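Local coordinates for protein fanconi-associated nuclease 1 homolog (Pseudomonas aeruginosa, PDB 5Y7Q) that belongs to the Fanconi-associated nuclease 1 family, is predicted to contain SAP-type and VRR-NUC domains, and is bound to a DNA strand in this crystal structure, at residues Leu298-Tyr303 and Arg317-Gly322; Glu327-Ala332 and Arg354-Leu359. All coordinates share one frame; numbering follows the deposited sequence.

Interaction 1: Leu298-Tyr303 and Arg317-Gly322; sequences LAQRLY and RSLERG. With nucleotides of chain D.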
ATOM      1  N   LEU A 298     -18.880  15.344 -13.694  1.00 74.56           N
ATOM      2  CA  LEU A 298     -18.925  14.609 -12.437  1.00 69.67           C
ATOM      3  C   LEU A 298     -17.528  14.403 -11.864  1.00 70.62           C
ATOM      4  O   LEU A 298     -17.340  14.506 -10.645  1.00 67.89           O
ATOM      5  CB  LEU A 298     -19.642  13.279 -12.634  1.00 65.74           C
ATOM      6  CG  LEU A 298     -19.739  12.357 -11.420  1.00 69.81           C
ATOM      7  CD1 LEU A 298     -20.194  13.093 -10.167  1.00 61.36           C
ATOM      8  CD2 LEU A 298     -20.692  11.225 -11.754  1.00 80.35           C
ATOM      9  N   ALA A 299     -16.539  14.110 -12.724  1.00 73.87           N
ATOM     10  CA  ALA A 299     -15.150  14.000 -12.266  1.00 67.60           C
ATOM     11  C   ALA A 299     -14.708  15.281 -11.579  1.00 67.24           C
ATOM     12  O   ALA A 299     -14.184  15.254 -10.462  1.00 61.02           O
ATOM     13  CB  ALA A 299     -14.213  13.686 -13.433  1.00 58.68           C
ATOM     14  N   GLN A 300     -14.939  16.414 -12.232  1.00 61.56           N
ATOM     15  CA  GLN A 300     -14.659  17.700 -11.619  1.00 62.14           C
ATOM     16  C   GLN A 300     -15.327  17.830 -10.248  1.00 70.13           C
ATOM     17  O   GLN A 300     -14.672  18.189  -9.263  1.00 65.16           O
ATOM     18  CB  GLN A 300     -15.120  18.803 -12.558  1.00 62.94           C
ATOM     19  CG  GLN A 300     -15.060  20.127 -11.915  1.00 70.99           C
ATOM     20  CD  GLN A 300     -16.367  20.558 -11.345  1.00 72.18           C
ATOM     21  OE1 GLN A 300     -16.424  21.494 -10.538  1.00 84.92           O
ATOM     22  NE2 GLN A 300     -17.438  19.897 -11.761  1.00 69.66           N
ATOM     23  N   ARG A 301     -16.640  17.571 -10.168  1.00 66.22           N
ATOM     24  CA  ARG A 301     -17.342  17.639  -8.885  1.00 63.14           C
ATOM     25  C   ARG A 301     -16.631  16.808  -7.815  1.00 66.24           C
ATOM     26  O   ARG A 301     -16.307  17.307  -6.721  1.00 63.89           O
ATOM     27  CB  ARG A 301     -18.774  17.138  -9.060  1.00 77.73           C
ATOM     28  CG  ARG A 301     -19.879  18.094  -8.690  1.00 90.14           C
ATOM     29  CD  ARG A 301     -21.178  17.305  -8.447  1.00 97.91           C
ATOM     30  NE  ARG A 301     -22.373  18.050  -8.840  1.00109.04           N
ATOM     31  CZ  ARG A 301     -22.968  17.946 -10.030  1.00120.83           C
ATOM     32  NH1 ARG A 301     -24.052  18.671 -10.288  1.00124.66           N
ATOM     33  NH2 ARG A 301     -22.491  17.119 -10.961  1.00120.58           N
ATOM     34  N   LEU A 302     -16.361  15.531  -8.128  1.00 51.30           N
ATOM     35  CA  LEU A 302     -15.818  14.615  -7.124  1.00 57.60           C
ATOM     36  C   LEU A 302     -14.391  14.996  -6.731  1.00 56.06           C
ATOM     37  O   LEU A 302     -14.051  14.995  -5.547  1.00 68.91           O
ATOM     38  CB  LEU A 302     -15.886  13.164  -7.619  1.00 51.44           C
ATOM     39  CG  LEU A 302     -17.257  12.568  -7.977  1.00 62.43           C
ATOM     40  CD1 LEU A 302     -17.130  11.164  -8.579  1.00 74.36           C
ATOM     41  CD2 LEU A 302     -18.179  12.500  -6.781  1.00 57.27           C
ATOM     42  N   TYR A 303     -13.536  15.326  -7.705  1.00 51.90           N
ATOM     43  CA  TYR A 303     -12.216  15.877  -7.374  1.00 59.93           C
ATOM     44  C   TYR A 303     -12.322  17.126  -6.489  1.00 59.81           C
ATOM     45  O   TYR A 303     -11.559  17.284  -5.527  1.00 59.16           O
ATOM     46  CB  TYR A 303     -11.441  16.228  -8.646  1.00 57.90           C
ATOM     47  CG  TYR A 303     -10.841  15.079  -9.428  1.00 63.78           C
ATOM     48  CD1 TYR A 303     -10.099  14.074  -8.793  1.00 66.88           C
ATOM     49  CD2 TYR A 303     -10.982  15.020 -10.817  1.00 62.46           C
ATOM     50  CE1 TYR A 303      -9.524  13.030  -9.528  1.00 61.63           C
ATOM     51  CE2 TYR A 303     -10.428  13.983 -11.545  1.00 65.06           C
ATOM     52  CZ  TYR A 303      -9.704  12.995 -10.901  1.00 64.35           C
ATOM     53  OH  TYR A 303      -9.154  11.988 -11.654  1.00 69.89           O
ATOM     54  N   ARG A 317      -7.904  20.291 -14.521  1.00 57.16           N
ATOM     55  CA  ARG A 317      -7.743  19.591 -15.785  1.00 65.51           C
ATOM     56  C   ARG A 317      -9.059  18.981 -16.260  1.00 72.60           C
ATOM     57  O   ARG A 317      -9.325  18.967 -17.466  1.00 85.17           O
ATOM     58  CB  ARG A 317      -6.652  18.528 -15.651  1.00 73.17           C
ATOM     59  CG  ARG A 317      -6.443  17.682 -16.897  1.00 90.47           C
ATOM     60  CD  ARG A 317      -6.152  18.511 -18.157  1.00 98.62           C
ATOM     61  NE  ARG A 317      -6.110  17.666 -19.354  1.00105.80           N
ATOM     62  CZ  ARG A 317      -6.122  18.125 -20.604  1.00107.20           C
ATOM     63  NH1 ARG A 317      -6.170  19.429 -20.834  1.00109.45           N
ATOM     64  NH2 ARG A 317      -6.088  17.280 -21.629  1.00105.43           N
ATOM     65  N   SER A 318      -9.912  18.502 -15.343  1.00 66.94           N
ATOM     66  CA  SER A 318     -11.202  17.967 -15.775  1.00 65.96           C
ATOM     67  C   SER A 318     -12.099  19.060 -16.338  1.00 61.24           C
ATOM     68  O   SER A 318     -12.742  18.861 -17.373  1.00 57.97           O
ATOM     69  CB  SER A 318     -11.913  17.253 -14.630  1.00 75.48           C
ATOM     70  OG  SER A 318     -11.326  15.994 -14.374  1.00 80.55           O
ATOM     71  N   LEU A 319     -12.168  20.217 -15.672  1.00 54.93           N
ATOM     72  CA  LEU A 319     -12.949  21.316 -16.226  1.00 60.44           C
ATOM     73  C   LEU A 319     -12.458  21.663 -17.623  1.00 67.56           C
ATOM     74  O   LEU A 319     -13.258  21.780 -18.566  1.00 63.61           O
ATOM     75  CB  LEU A 319     -12.897  22.531 -15.305  1.00 53.17           C
ATOM     76  CG  LEU A 319     -13.717  22.455 -14.010  1.00 55.95           C
ATOM     77  CD1 LEU A 319     -13.159  23.348 -12.906  1.00 51.24           C
ATOM     78  CD2 LEU A 319     -15.206  22.748 -14.259  1.00 53.04           C
ATOM     79  N   GLU A 320     -11.134  21.787 -17.786  1.00 65.23           N
ATOM     80  CA  GLU A 320     -10.594  22.061 -19.114  1.00 73.09           C
ATOM     81  C   GLU A 320     -11.074  21.017 -20.126  1.00 74.19           C
ATOM     82  O   GLU A 320     -11.559  21.365 -21.208  1.00 81.15           O
ATOM     83  CB  GLU A 320      -9.065  22.128 -19.071  1.00 69.63           C
ATOM     84  CG  GLU A 320      -8.452  22.745 -20.321  1.00 71.45           C
ATOM     85  CD  GLU A 320      -6.941  22.529 -20.427  1.00 85.18           C
ATOM     86  OE1 GLU A 320      -6.294  23.186 -21.285  1.00 94.98           O
ATOM     87  OE2 GLU A 320      -6.398  21.696 -19.670  1.00 81.38           O
ATOM     88  N   ARG A 321     -10.968  19.728 -19.780  1.00 68.63           N
ATOM     89  CA  ARG A 321     -11.445  18.686 -20.684  1.00 64.08           C
ATOM     90  C   ARG A 321     -12.945  18.817 -20.950  1.00 73.49           C
ATOM     91  O   ARG A 321     -13.403  18.536 -22.063  1.00 81.06           O
ATOM     92  CB  ARG A 321     -11.099  17.299 -20.119  1.00 64.24           C
ATOM     93  CG  ARG A 321      -9.926  16.616 -20.814  1.00 71.99           C
ATOM     94  CD  ARG A 321      -9.126  15.612 -19.956  1.00 77.41           C
ATOM     95  NE  ARG A 321      -9.535  14.200 -20.066  1.00 91.38           N
ATOM     96  CZ  ARG A 321      -9.575  13.475 -21.191  1.00 99.71           C
ATOM     97  NH1 ARG A 321      -9.273  14.001 -22.381  1.00 96.31           N
ATOM     98  NH2 ARG A 321      -9.945  12.199 -21.128  1.00106.64           N
ATOM     99  N   GLY A 322     -13.722  19.272 -19.966  1.00 67.26           N
ATOM    100  CA  GLY A 322     -15.145  19.448 -20.184  1.00 74.04           C
ATOM    101  C   GLY A 322     -15.529  20.724 -20.889  1.00 81.10           C
ATOM    102  O   GLY A 322     -16.699  21.122 -20.865  1.00 80.92           O
TER
ATOM    103  P    DA D   3      -4.441  14.083 -19.951  1.00147.18           P
ATOM    104  OP1  DA D   3      -5.712  14.723 -19.561  1.00149.50           O
ATOM    105  OP2  DA D   3      -3.461  13.815 -18.877  1.00135.53           O
ATOM    106  O5'  DA D   3      -4.737  12.706 -20.725  1.00144.46           O
ATOM    107  C5'  DA D   3      -5.580  12.711 -21.884  1.00143.40           C
ATOM    108  C4'  DA D   3      -5.876  11.308 -22.399  1.00145.45           C
ATOM    109  O4'  DA D   3      -4.654  10.617 -22.703  1.00142.89           O
ATOM    110  C3'  DA D   3      -6.595  10.383 -21.448  1.00153.88           C
ATOM    111  O3'  DA D   3      -7.211   9.366 -22.219  1.00159.09           O
ATOM    112  C2'  DA D   3      -5.433   9.832 -20.623  1.00148.89           C
ATOM    113  C1'  DA D   3      -4.407   9.622 -21.720  1.00145.21           C
ATOM    114  N9   DA D   3      -3.030   9.800 -21.331  1.00144.60           N
ATOM    115  C8   DA D   3      -2.481  10.865 -20.676  1.00137.54           C
ATOM    116  N7   DA D   3      -1.183  10.777 -20.529  1.00135.08           N
ATOM    117  C5   DA D   3      -0.859   9.588 -21.165  1.00136.36           C
ATOM    118  C6   DA D   3       0.359   8.921 -21.365  1.00135.38           C
ATOM    119  N6   DA D   3       1.526   9.395 -20.924  1.00135.26           N
ATOM    120  N1   DA D   3       0.331   7.746 -22.041  1.00138.39           N
ATOM    121  C2   DA D   3      -0.845   7.282 -22.482  1.00141.95           C
ATOM    122  N3   DA D   3      -2.053   7.820 -22.352  1.00149.17           N
ATOM    123  C4   DA D   3      -1.986   8.985 -21.678  1.00146.84           C
ATOM    124  P    DA D   2       0.223  18.568 -19.940  1.00145.51           P
ATOM    125  OP1  DA D   2      -0.790  19.179 -19.052  1.00145.36           O
ATOM    126  OP2  DA D   2       1.452  18.038 -19.317  1.00146.22           O
ATOM    127  O5'  DA D   2      -0.445  17.371 -20.767  1.00139.17           O
ATOM    128  C5'  DA D   2      -1.339  17.643 -21.856  1.00133.67           C
ATOM    129  C4'  DA D   2      -2.155  16.416 -22.175  1.00133.26           C
ATOM    130  O4'  DA D   2      -1.351  15.503 -22.969  1.00132.62           O
ATOM    131  C3'  DA D   2      -2.570  15.627 -20.931  1.00142.93           C
ATOM    132  O3'  DA D   2      -3.839  15.044 -21.095  1.00146.72           O
ATOM    133  C2'  DA D   2      -1.503  14.562 -20.846  1.00144.34           C
ATOM    134  C1'  DA D   2      -1.278  14.259 -22.301  1.00141.50           C
ATOM    135  N9   DA D   2       0.021  13.663 -22.494  1.00141.61           N
ATOM    136  C8   DA D   2       1.214  14.120 -22.010  1.00136.22           C
ATOM    137  N7   DA D   2       2.226  13.343 -22.293  1.00136.78           N
ATOM    138  C5   DA D   2       1.647  12.295 -22.983  1.00141.81           C
ATOM    139  C6   DA D   2       2.183  11.140 -23.562  1.00143.14           C
ATOM    140  N6   DA D   2       3.479  10.841 -23.532  1.00140.32           N
ATOM    141  N1   DA D   2       1.333  10.301 -24.179  1.00148.02           N
ATOM    142  C2   DA D   2       0.030  10.605 -24.212  1.00150.96           C
ATOM    143  N3   DA D   2      -0.590  11.661 -23.703  1.00149.21           N
ATOM    144  C4   DA D   2       0.286  12.473 -23.098  1.00144.24           C
TER

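Interaction 2: Glu327-Ala332 and Arg354-Leu359; sequences EAHALA and RLQGKL. With nucleotides of chain D.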
ATOM      1  N   GLU A 327     -14.316  28.427 -15.379  1.00 69.21           N
ATOM      2  CA  GLU A 327     -14.160  27.812 -14.071  1.00 64.62           C
ATOM      3  C   GLU A 327     -12.753  27.260 -13.907  1.00 62.41           C
ATOM      4  O   GLU A 327     -12.107  27.475 -12.881  1.00 55.01           O
ATOM      5  CB  GLU A 327     -15.187  26.713 -13.889  1.00 68.98           C
ATOM      6  CG  GLU A 327     -16.606  27.213 -13.827  1.00 79.50           C
ATOM      7  CD  GLU A 327     -17.592  26.123 -14.184  1.00 74.96           C
ATOM      8  OE1 GLU A 327     -17.741  25.826 -15.403  1.00 66.00           O
ATOM      9  OE2 GLU A 327     -18.175  25.556 -13.234  1.00 80.17           O
ATOM     10  N   ALA A 328     -12.260  26.555 -14.923  1.00 51.18           N
ATOM     11  CA  ALA A 328     -10.913  26.010 -14.869  1.00 53.32           C
ATOM     12  C   ALA A 328      -9.883  27.101 -14.574  1.00 55.13           C
ATOM     13  O   ALA A 328      -9.028  26.950 -13.692  1.00 50.68           O
ATOM     14  CB  ALA A 328     -10.615  25.298 -16.189  1.00 52.45           C
ATOM     15  N   HIS A 329      -9.974  28.221 -15.297  1.00 53.06           N
ATOM     16  CA  HIS A 329      -9.093  29.358 -15.064  1.00 52.07           C
ATOM     17  C   HIS A 329      -9.241  29.892 -13.654  1.00 54.90           C
ATOM     18  O   HIS A 329      -8.241  30.155 -12.982  1.00 65.53           O
ATOM     19  CB  HIS A 329      -9.400  30.469 -16.058  1.00 53.28           C
ATOM     20  CG  HIS A 329      -8.518  31.666 -15.903  1.00 54.18           C
ATOM     21  ND1 HIS A 329      -8.826  32.712 -15.067  1.00 55.31           N
ATOM     22  CD2 HIS A 329      -7.324  31.973 -16.460  1.00 65.01           C
ATOM     23  CE1 HIS A 329      -7.873  33.624 -15.128  1.00 61.79           C
ATOM     24  NE2 HIS A 329      -6.946  33.198 -15.965  1.00 73.21           N
ATOM     25  N   ALA A 330     -10.488  30.105 -13.210  1.00 54.15           N
ATOM     26  CA  ALA A 330     -10.748  30.611 -11.865  1.00 50.02           C
ATOM     27  C   ALA A 330     -10.092  29.735 -10.811  1.00 53.97           C
ATOM     28  O   ALA A 330      -9.363  30.220  -9.931  1.00 49.95           O
ATOM     29  CB  ALA A 330     -12.247  30.688 -11.616  1.00 49.47           C
ATOM     30  N   LEU A 331     -10.332  28.431 -10.903  1.00 49.36           N
ATOM     31  CA  LEU A 331      -9.760  27.505  -9.946  1.00 52.60           C
ATOM     32  C   LEU A 331      -8.245  27.534 -10.022  1.00 59.04           C
ATOM     33  O   LEU A 331      -7.562  27.519  -8.995  1.00 50.02           O
ATOM     34  CB  LEU A 331     -10.305  26.102 -10.202  1.00 52.86           C
ATOM     35  CG  LEU A 331      -9.925  25.048  -9.169  1.00 54.05           C
ATOM     36  CD1 LEU A 331     -10.130  25.570  -7.743  1.00 49.61           C
ATOM     37  CD2 LEU A 331     -10.735  23.805  -9.420  1.00 58.77           C
ATOM     38  N   ALA A 332      -7.701  27.610 -11.230  1.00 50.16           N
ATOM     39  CA  ALA A 332      -6.253  27.705 -11.372  1.00 58.25           C
ATOM     40  C   ALA A 332      -5.696  28.958 -10.692  1.00 58.17           C
ATOM     41  O   ALA A 332      -4.617  28.921 -10.087  1.00 59.11           O
ATOM     42  CB  ALA A 332      -5.878  27.676 -12.853  1.00 58.69           C
ATOM     43  N   ARG A 354      -2.187  27.765 -20.778  1.00 64.66           N
ATOM     44  CA  ARG A 354      -3.055  27.167 -21.782  1.00 61.57           C
ATOM     45  C   ARG A 354      -4.500  27.595 -21.576  1.00 66.85           C
ATOM     46  O   ARG A 354      -5.237  27.812 -22.556  1.00 69.87           O
ATOM     47  CB  ARG A 354      -2.900  25.659 -21.720  1.00 60.77           C
ATOM     48  CG  ARG A 354      -3.864  24.900 -22.544  1.00 69.80           C
ATOM     49  CD  ARG A 354      -3.393  23.480 -22.602  1.00 71.13           C
ATOM     50  NE  ARG A 354      -3.463  22.836 -21.297  1.00 75.55           N
ATOM     51  CZ  ARG A 354      -2.654  21.857 -20.897  1.00 85.21           C
ATOM     52  NH1 ARG A 354      -1.691  21.414 -21.693  1.00 89.30           N
ATOM     53  NH2 ARG A 354      -2.800  21.324 -19.691  1.00 87.92           N
ATOM     54  N   LEU A 355      -4.906  27.754 -20.311  1.00 62.30           N
ATOM     55  CA  LEU A 355      -6.200  28.345 -19.994  1.00 61.69           C
ATOM     56  C   LEU A 355      -6.252  29.822 -20.363  1.00 66.85           C
ATOM     57  O   LEU A 355      -7.268  30.310 -20.873  1.00 68.06           O
ATOM     58  CB  LEU A 355      -6.484  28.175 -18.510  1.00 56.76           C
ATOM     59  CG  LEU A 355      -6.500  26.729 -18.083  1.00 55.01           C
ATOM     60  CD1 LEU A 355      -6.699  26.703 -16.615  1.00 53.44           C
ATOM     61  CD2 LEU A 355      -7.614  25.999 -18.829  1.00 55.50           C
ATOM     62  N   GLN A 356      -5.190  30.564 -20.062  1.00 67.18           N
ATOM     63  CA  GLN A 356      -5.141  31.962 -20.453  1.00 65.63           C
ATOM     64  C   GLN A 356      -5.342  32.085 -21.951  1.00 73.28           C
ATOM     65  O   GLN A 356      -6.118  32.923 -22.422  1.00 81.43           O
ATOM     66  CB  GLN A 356      -3.812  32.571 -20.032  1.00 62.80           C
ATOM     67  CG  GLN A 356      -3.611  32.612 -18.553  1.00 71.18           C
ATOM     68  CD  GLN A 356      -2.254  33.146 -18.162  1.00 82.90           C
ATOM     69  OE1 GLN A 356      -2.117  33.802 -17.133  1.00 80.97           O
ATOM     70  NE2 GLN A 356      -1.239  32.876 -18.987  1.00 91.99           N
ATOM     71  N   GLY A 357      -4.661  31.238 -22.718  1.00 73.41           N
ATOM     72  CA  GLY A 357      -4.845  31.268 -24.155  1.00 83.91           C
ATOM     73  C   GLY A 357      -6.265  30.923 -24.547  1.00 85.35           C
ATOM     74  O   GLY A 357      -6.845  31.555 -25.433  1.00 82.72           O
ATOM     75  N   LYS A 358      -6.856  29.932 -23.869  1.00 81.58           N
ATOM     76  CA  LYS A 358      -8.223  29.547 -24.191  1.00 74.37           C
ATOM     77  C   LYS A 358      -9.236  30.627 -23.840  1.00 73.70           C
ATOM     78  O   LYS A 358     -10.345  30.596 -24.370  1.00 91.79           O
ATOM     79  CB  LYS A 358      -8.588  28.236 -23.499  1.00 73.65           C
ATOM     80  CG  LYS A 358      -8.247  26.999 -24.325  1.00 83.01           C
ATOM     81  CD  LYS A 358      -7.605  25.919 -23.466  1.00 90.50           C
ATOM     82  CE  LYS A 358      -7.315  24.637 -24.248  1.00 94.66           C
ATOM     83  NZ  LYS A 358      -6.284  24.823 -25.303  1.00103.26           N
ATOM     84  N   LEU A 359      -8.896  31.578 -22.975  1.00 66.97           N
ATOM     85  CA  LEU A 359      -9.769  32.722 -22.716  1.00 65.69           C
ATOM     86  C   LEU A 359      -9.437  33.918 -23.609  1.00 75.68           C
ATOM     87  O   LEU A 359      -9.998  35.008 -23.416  1.00 67.31           O
ATOM     88  CB  LEU A 359      -9.708  33.125 -21.240  1.00 61.67           C
ATOM     89  CG  LEU A 359     -10.172  32.008 -20.287  1.00 69.31           C
ATOM     90  CD1 LEU A 359     -10.494  32.527 -18.886  1.00 63.95           C
ATOM     91  CD2 LEU A 359     -11.356  31.256 -20.863  1.00 68.63           C
TER
ATOM     92  P    DA D   2       0.223  18.568 -19.940  1.00145.51           P
ATOM     93  OP1  DA D   2      -0.790  19.179 -19.052  1.00145.36           O
ATOM     94  OP2  DA D   2       1.452  18.038 -19.317  1.00146.22           O
ATOM     95  O5'  DA D   2      -0.445  17.371 -20.767  1.00139.17           O
ATOM     96  C5'  DA D   2      -1.339  17.643 -21.856  1.00133.67           C
ATOM     97  C4'  DA D   2      -2.155  16.416 -22.175  1.00133.26           C
ATOM     98  O4'  DA D   2      -1.351  15.503 -22.969  1.00132.62           O
ATOM     99  C3'  DA D   2      -2.570  15.627 -20.931  1.00142.93           C
ATOM    100  O3'  DA D   2      -3.839  15.044 -21.095  1.00146.72           O
ATOM    101  C2'  DA D   2      -1.503  14.562 -20.846  1.00144.34           C
ATOM    102  C1'  DA D   2      -1.278  14.259 -22.301  1.00141.50           C
ATOM    103  N9   DA D   2       0.021  13.663 -22.494  1.00141.61           N
ATOM    104  C8   DA D   2       1.214  14.120 -22.010  1.00136.22           C
ATOM    105  N7   DA D   2       2.226  13.343 -22.293  1.00136.78           N
ATOM    106  C5   DA D   2       1.647  12.295 -22.983  1.00141.81           C
ATOM    107  C6   DA D   2       2.183  11.140 -23.562  1.00143.14           C
ATOM    108  N6   DA D   2       3.479  10.841 -23.532  1.00140.32           N
ATOM    109  N1   DA D   2       1.333  10.301 -24.179  1.00148.02           N
ATOM    110  C2   DA D   2       0.030  10.605 -24.212  1.00150.96           C
ATOM    111  N3   DA D   2      -0.590  11.661 -23.703  1.00149.21           N
ATOM    112  C4   DA D   2       0.286  12.473 -23.098  1.00144.24           C
ATOM    113  P    DG D   1       1.028  22.401 -25.265  1.00182.23           P
ATOM    114  OP1  DG D   1      -0.317  23.006 -25.414  1.00183.62           O
ATOM    115  OP2  DG D   1       2.099  22.679 -26.256  1.00179.14           O
ATOM    116  O5'  DG D   1       1.610  22.741 -23.809  1.00175.76           O
ATOM    117  C5'  DG D   1       2.390  21.771 -23.105  1.00170.67           C
ATOM    118  C4'  DG D   1       1.693  20.424 -23.125  1.00170.01           C
ATOM    119  O4'  DG D   1       2.248  19.590 -24.167  1.00167.29           O
ATOM    120  C3'  DG D   1       1.812  19.591 -21.839  1.00161.59           C
ATOM    121  O3'  DG D   1       0.588  19.665 -21.070  1.00153.36           O
ATOM    122  C2'  DG D   1       2.066  18.172 -22.353  1.00163.79           C
ATOM    123  C1'  DG D   1       1.856  18.294 -23.857  1.00166.35           C
ATOM    124  N9   DG D   1       2.649  17.318 -24.572  1.00170.65           N
ATOM    125  C8   DG D   1       4.016  17.205 -24.589  1.00167.69           C
ATOM    126  N7   DG D   1       4.440  16.170 -25.260  1.00169.35           N
ATOM    127  C5   DG D   1       3.277  15.541 -25.681  1.00176.73           C
ATOM    128  C6   DG D   1       3.098  14.368 -26.451  1.00181.53           C
ATOM    129  O6   DG D   1       3.959  13.615 -26.928  1.00181.12           O
ATOM    130  N1   DG D   1       1.750  14.086 -26.649  1.00185.21           N
ATOM    131  C2   DG D   1       0.702  14.840 -26.167  1.00186.47           C
ATOM    132  N2   DG D   1      -0.530  14.408 -26.467  1.00191.66           N
ATOM    133  N3   DG D   1       0.857  15.941 -25.449  1.00183.10           N
ATOM    134  C4   DG D   1       2.168  16.229 -25.247  1.00177.88           C
TER

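Interaction 1: Leu298-Tyr303 and Arg317-Gly322
Gln300 and Ser318 mark the register of two nearly antiparallel helical segments: their CA atoms lie 5.4 Å apart, the local axes approach to 8.6 Å, and the N-to-C directions differ by 164°. Helical geometry ends at Gly322. No hydrogen bond joins the segments, so the interface is one of packing. With CG anti to the backbone N (chi1 171°) and the chain bent at chi2, Gln300 lies obliquely across Leu319, its CG 3.4 Å from Leu319 CG and close to the CD2 methyl. The amide is engaged within its own helix, NE2 with Asp297 O and OE1 with Arg304 NE. Ser318 OG touches both Ala299 and Tyr303: it lies 3.8 Å from Ala299 CB and meets the Tyr303 ring at the edge, near the ring plane, 3.6 Å from CE2. The hydroxyl bonds to Arg314 O, and that of Tyr303 to Glu291.

Helices 296-304 and 311-321 are successive antiparallel neighbours in a run of helices, consistent with the helical repeat region of FAN1 relatives. Tyr303 extends the packing to helix 273-292, where its ring meets Phe284 edge-to-face. The Arg317 guanidinium takes no part and contacts the DNA. Its NE donates to OP1 of DA3 of chain D at 3.0 Å and 161°, with the phosphate oxygen near the guanidinium plane, while NH2 adds weak bonds to the same oxygen and to O3' of DA2 of chain D. NH1 forms a salt bridge with Glu320 OE2; OE2 lies in the guanidinium plane, whereas NH1 comes from above the carboxylate plane, and the pairing probably helps fix the group's rotation. Arg321 lays one guanidinium face over the sugar of the same DA3, with C5' offset toward the rim, and its CD comes 3.5 Å from OP1 of this nucleotide.

Interaction 2: Glu327-Ala332 and Arg354-Leu359
The side chains of His329 and Leu359 cross obliquely. In His329, CG is anti to the backbone N (chi1 -179°), which places the ring against Leu355, Gln356 and Leu359. Leu359 CD1 makes an off-centre CH-pi contact, 4.1 Å from the ring centroid and 29° off the normal, and lies 3.7 Å from His329 CB. The ring edge is turned to Leu355 CB and to Gln356 CG, the latter 4.3 Å from NE2. Leu355 takes the inner position: CD1 reaches the Ala328 carbonyl oxygen at 3.7 Å and Ala332 CB at 4.0 Å, while CD2 rests against Ala328 CB. Arg354, bent at chi3, points to the DNA. NH1 donates to O3' of DG1 of chain D (2.9 Å) and NH2, nearly straight, to OP1 of DA2 of chain D (3.0 Å); both acceptors lie at the guanidinium edge, so the group grips a single linkage.

The segment axes run antiparallel but splayed, at 140°, consistent with the helical repeat region of FAN1 relatives, an arginine on the DNA side. Helix 311-321 packs against both helices, through Leu319 on Ala328 and Glu320 on Leu355, and helix 296-304 meets helix 325-337 through Arg304.

The two interactions follow in series along the chain, interaction 1 joining helices 296-304 and 311-321, interaction 2 joining helices 325-337 and 342-358. Their centres are about 13 Å apart, on the same side of the chain's centre, and helices 311-321 and 325-337 are consecutive. Direct contact comes through Glu320, whose OE1 forms a salt bridge with Arg354 NE at 2.9 Å and whose CG packs on Leu355 CD2 at 3.7 Å. Glu320 therefore pairs with both Arg317 and Arg354, and probably helps orient the two guanidinium groups. Helices 311-321 and 342-358 thus each supply an arginine to successive phosphodiester linkages, DA2-DA3 and DG1-DA2 of chain D.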